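PDB 7B7J: secretion protein Snm4 from Mycobacterium xenopi, which probably serves as the EccD5 membrane component of the mycobacterial ESX-5 type VII secretion pore, contributing a cytosolic ubiquitin-like domain. Local coordinates for residues 48-51 / 52-56. Sequence-based numbering, arbitrary orientation.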
ATOM      1  N   PRO A  48       4.096  -7.596  -2.170  1.00 28.52           N
ATOM      2  CA  PRO A  48       4.062  -7.336  -3.655  1.00 31.32           C
ATOM      3  C   PRO A  48       3.944  -5.877  -4.112  1.00 31.55           C
ATOM      4  O   PRO A  48       4.629  -5.441  -5.108  1.00 31.36           O
ATOM      5  CB  PRO A  48       2.938  -8.274  -4.170  1.00 30.64           C
ATOM      6  CG  PRO A  48       2.972  -9.372  -3.213  1.00 32.47           C
ATOM      7  CD  PRO A  48       3.321  -8.805  -1.860  1.00 30.37           C
ATOM      8  N   LEU A  49       3.178  -5.094  -3.414  1.00 27.49           N
ATOM      9  CA  LEU A  49       2.958  -3.680  -3.668  1.00 27.02           C
ATOM     10  C   LEU A  49       4.192  -2.908  -3.307  1.00 27.20           C
ATOM     11  O   LEU A  49       4.520  -1.974  -4.187  1.00 24.06           O
ATOM     12  CB  LEU A  49       1.689  -3.260  -2.890  1.00 29.98           C
ATOM     13  CG  LEU A  49       1.260  -1.857  -3.138  1.00 30.63           C
ATOM     14  CD1 LEU A  49       0.952  -1.558  -4.661  1.00 30.52           C
ATOM     15  CD2 LEU A  49       0.050  -1.434  -2.287  1.00 36.03           C
ATOM     16  N   LEU A  50       4.830  -3.156  -2.227  1.00 27.24           N
ATOM     17  CA  LEU A  50       6.091  -2.469  -1.965  1.00 28.36           C
ATOM     18  C   LEU A  50       7.084  -2.637  -3.164  1.00 28.45           C
ATOM     19  O   LEU A  50       7.869  -1.712  -3.487  1.00 29.42           O
ATOM     20  CB  LEU A  50       6.630  -3.058  -0.618  1.00 31.13           C
ATOM     21  CG  LEU A  50       7.953  -2.396  -0.125  1.00 38.81           C
ATOM     22  CD1 LEU A  50       8.010  -0.826   0.057  1.00 38.68           C
ATOM     23  CD2 LEU A  50       8.350  -3.161   1.206  1.00 45.79           C
ATOM     24  N   LYS A  51       7.104  -3.811  -3.782  1.00 30.80           N
ATOM     25  CA  LYS A  51       8.066  -4.036  -4.889  1.00 35.04           C
ATOM     26  C   LYS A  51       7.681  -3.188  -6.112  1.00 30.63           C
ATOM     27  O   LYS A  51       8.573  -2.612  -6.722  1.00 31.04           O
ATOM     28  CB  LYS A  51       8.153  -5.519  -5.246  1.00 39.90           C
ATOM     29  CG  LYS A  51       9.333  -6.255  -4.632  1.00 53.76           C
ATOM     30  CD  LYS A  51       9.667  -7.535  -5.355  1.00 51.25           C
ATOM     31  CE  LYS A  51      10.812  -7.382  -6.331  1.00 62.29           C
ATOM     32  NZ  LYS A  51      11.700  -8.568  -6.309  1.00 58.81           N
ATOM     33  N   VAL A  52       6.385  -3.146  -6.435  1.00 32.16           N
ATOM     34  CA  VAL A  52       5.965  -2.327  -7.618  1.00 30.12           C
ATOM     35  C   VAL A  52       6.277  -0.894  -7.266  1.00 29.11           C
ATOM     36  O   VAL A  52       6.639  -0.121  -8.186  1.00 30.71           O
ATOM     37  CB  VAL A  52       4.440  -2.645  -7.834  1.00 36.17           C
ATOM     38  CG1 VAL A  52       3.731  -1.569  -8.581  1.00 43.06           C
ATOM     39  CG2 VAL A  52       4.386  -4.000  -8.518  1.00 37.48           C
ATOM     40  N   VAL A  53       5.883  -0.440  -6.058  1.00 27.82           N
ATOM     41  CA  VAL A  53       6.193   0.926  -5.616  1.00 27.65           C
ATOM     42  C   VAL A  53       7.635   1.254  -5.867  1.00 31.87           C
ATOM     43  O   VAL A  53       8.014   2.423  -6.294  1.00 29.18           O
ATOM     44  CB  VAL A  53       5.610   1.225  -4.285  1.00 27.50           C
ATOM     45  CG1 VAL A  53       6.257   2.450  -3.615  1.00 32.74           C
ATOM     46  CG2 VAL A  53       4.121   1.219  -4.329  1.00 30.00           C
ATOM     47  N   ASN A  54       8.539   0.431  -5.297  1.00 29.90           N
ATOM     48  CA  ASN A  54       9.975   0.666  -5.389  1.00 31.44           C
ATOM     49  C   ASN A  54      10.400   0.728  -6.867  1.00 32.84           C
ATOM     50  O   ASN A  54      11.360   1.470  -7.085  1.00 34.62           O
ATOM     51  CB  ASN A  54      10.757  -0.301  -4.557  1.00 35.89           C
ATOM     52  CG  ASN A  54      10.727   0.121  -3.077  1.00 38.24           C
ATOM     53  OD1 ASN A  54      10.403   1.233  -2.677  1.00 39.36           O
ATOM     54  ND2 ASN A  54      10.980  -0.878  -2.179  1.00 37.93           N
ATOM     55  N   THR A  55       9.869  -0.117  -7.745  1.00 34.10           N
ATOM     56  CA  THR A  55      10.201  -0.003  -9.169  1.00 34.71           C
ATOM     57  C   THR A  55       9.866   1.458  -9.636  1.00 32.12           C
ATOM     58  O   THR A  55      10.650   1.989 -10.290  1.00 39.72           O
ATOM     59  CB  THR A  55       9.442  -1.048  -9.961  1.00 40.65           C
ATOM     60  OG1 THR A  55      10.071  -2.241  -9.479  1.00 44.06           O
ATOM     61  CG2 THR A  55       9.748  -0.938 -11.452  1.00 45.88           C
ATOM     62  N   ARG A  56       8.654   1.915  -9.345  1.00 33.43           N
ATOM     63  CA  ARG A  56       8.273   3.278  -9.747  1.00 33.36           C
ATOM     64  C   ARG A  56       9.197   4.326  -9.159  1.00 31.82           C
ATOM     65  O   ARG A  56       9.629   5.279  -9.796  1.00 29.94           O
ATOM     66  CB  ARG A  56       6.787   3.384  -9.379  1.00 30.57           C
ATOM     67  CG  ARG A  56       6.178   4.635  -9.942  1.00 40.00           C
ATOM     68  CD  ARG A  56       6.309   4.846 -11.443  1.00 40.11           C
ATOM     69  NE  ARG A  56       5.469   6.098 -11.662  1.00 38.17           N
ATOM     70  CZ  ARG A  56       5.184   6.546 -12.921  1.00 45.06           C
ATOM     71  NH1 ARG A  56       5.715   5.864 -13.947  1.00 41.16           N
ATOM     72  NH2 ARG A  56       4.308   7.569 -13.127  1.00 40.15           N
TER
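Four successive i to i+4 hydrogen bonds join Pro48 to Val52, Leu49 to Val53, Leu50 to Asn54 and Lys51 to Thr55, the shortest and straightest running from Val53 N to Leu49 O (2.8 Å, N-H...O angle 172°). This stretch of helix illustrates how one regular backbone can present quite different neighbours on its two faces. On the inner face, Leu49 CD1 lies 4.2 Å from Val53 CG2, a loose apolar touch between residues one turn apart. The same CG2, set beside the backbone N and anti to the carbonyl carbon, also sits 3.2 Å from Leu49 O, so the valine branch packs closely against the carbonyl that its own N-H engages. In this ubiquitin-like (beta-grasp) domain, helix 42-60 packs across the mixed sheet; Leu49 meets Ile25 and Leu75 there, while Val53 meets Ala27 and Ile32. Leu50 and Asn54 form the next pair round the helix, their side chains crossing at a slant. A trans first torsion (chi1 -177°) runs Leu50 CG out beside its carbonyl carbon, and the second torsion (55°) turns CD1 to 3.7 Å from Asn54 ND2, a methyl set obliquely above the amide plane, nearer its nitrogen than its oxygen. Asn54 ND2 also comes within 3.5 Å of Leu50 O, but the angle is too poor for a hydrogen bond. The ND2 donor is satisfied elsewhere in the structure, and OD1 accepts the backbone N-H of Leu65, tying the helix to the loop that follows it, where Leu65 also touches Leu50. Toward the exposed face, Thr55 OG1 stands 3.2 Å from Lys51 O, the carbonyl already bonded by Thr55 N at 3.0 Å.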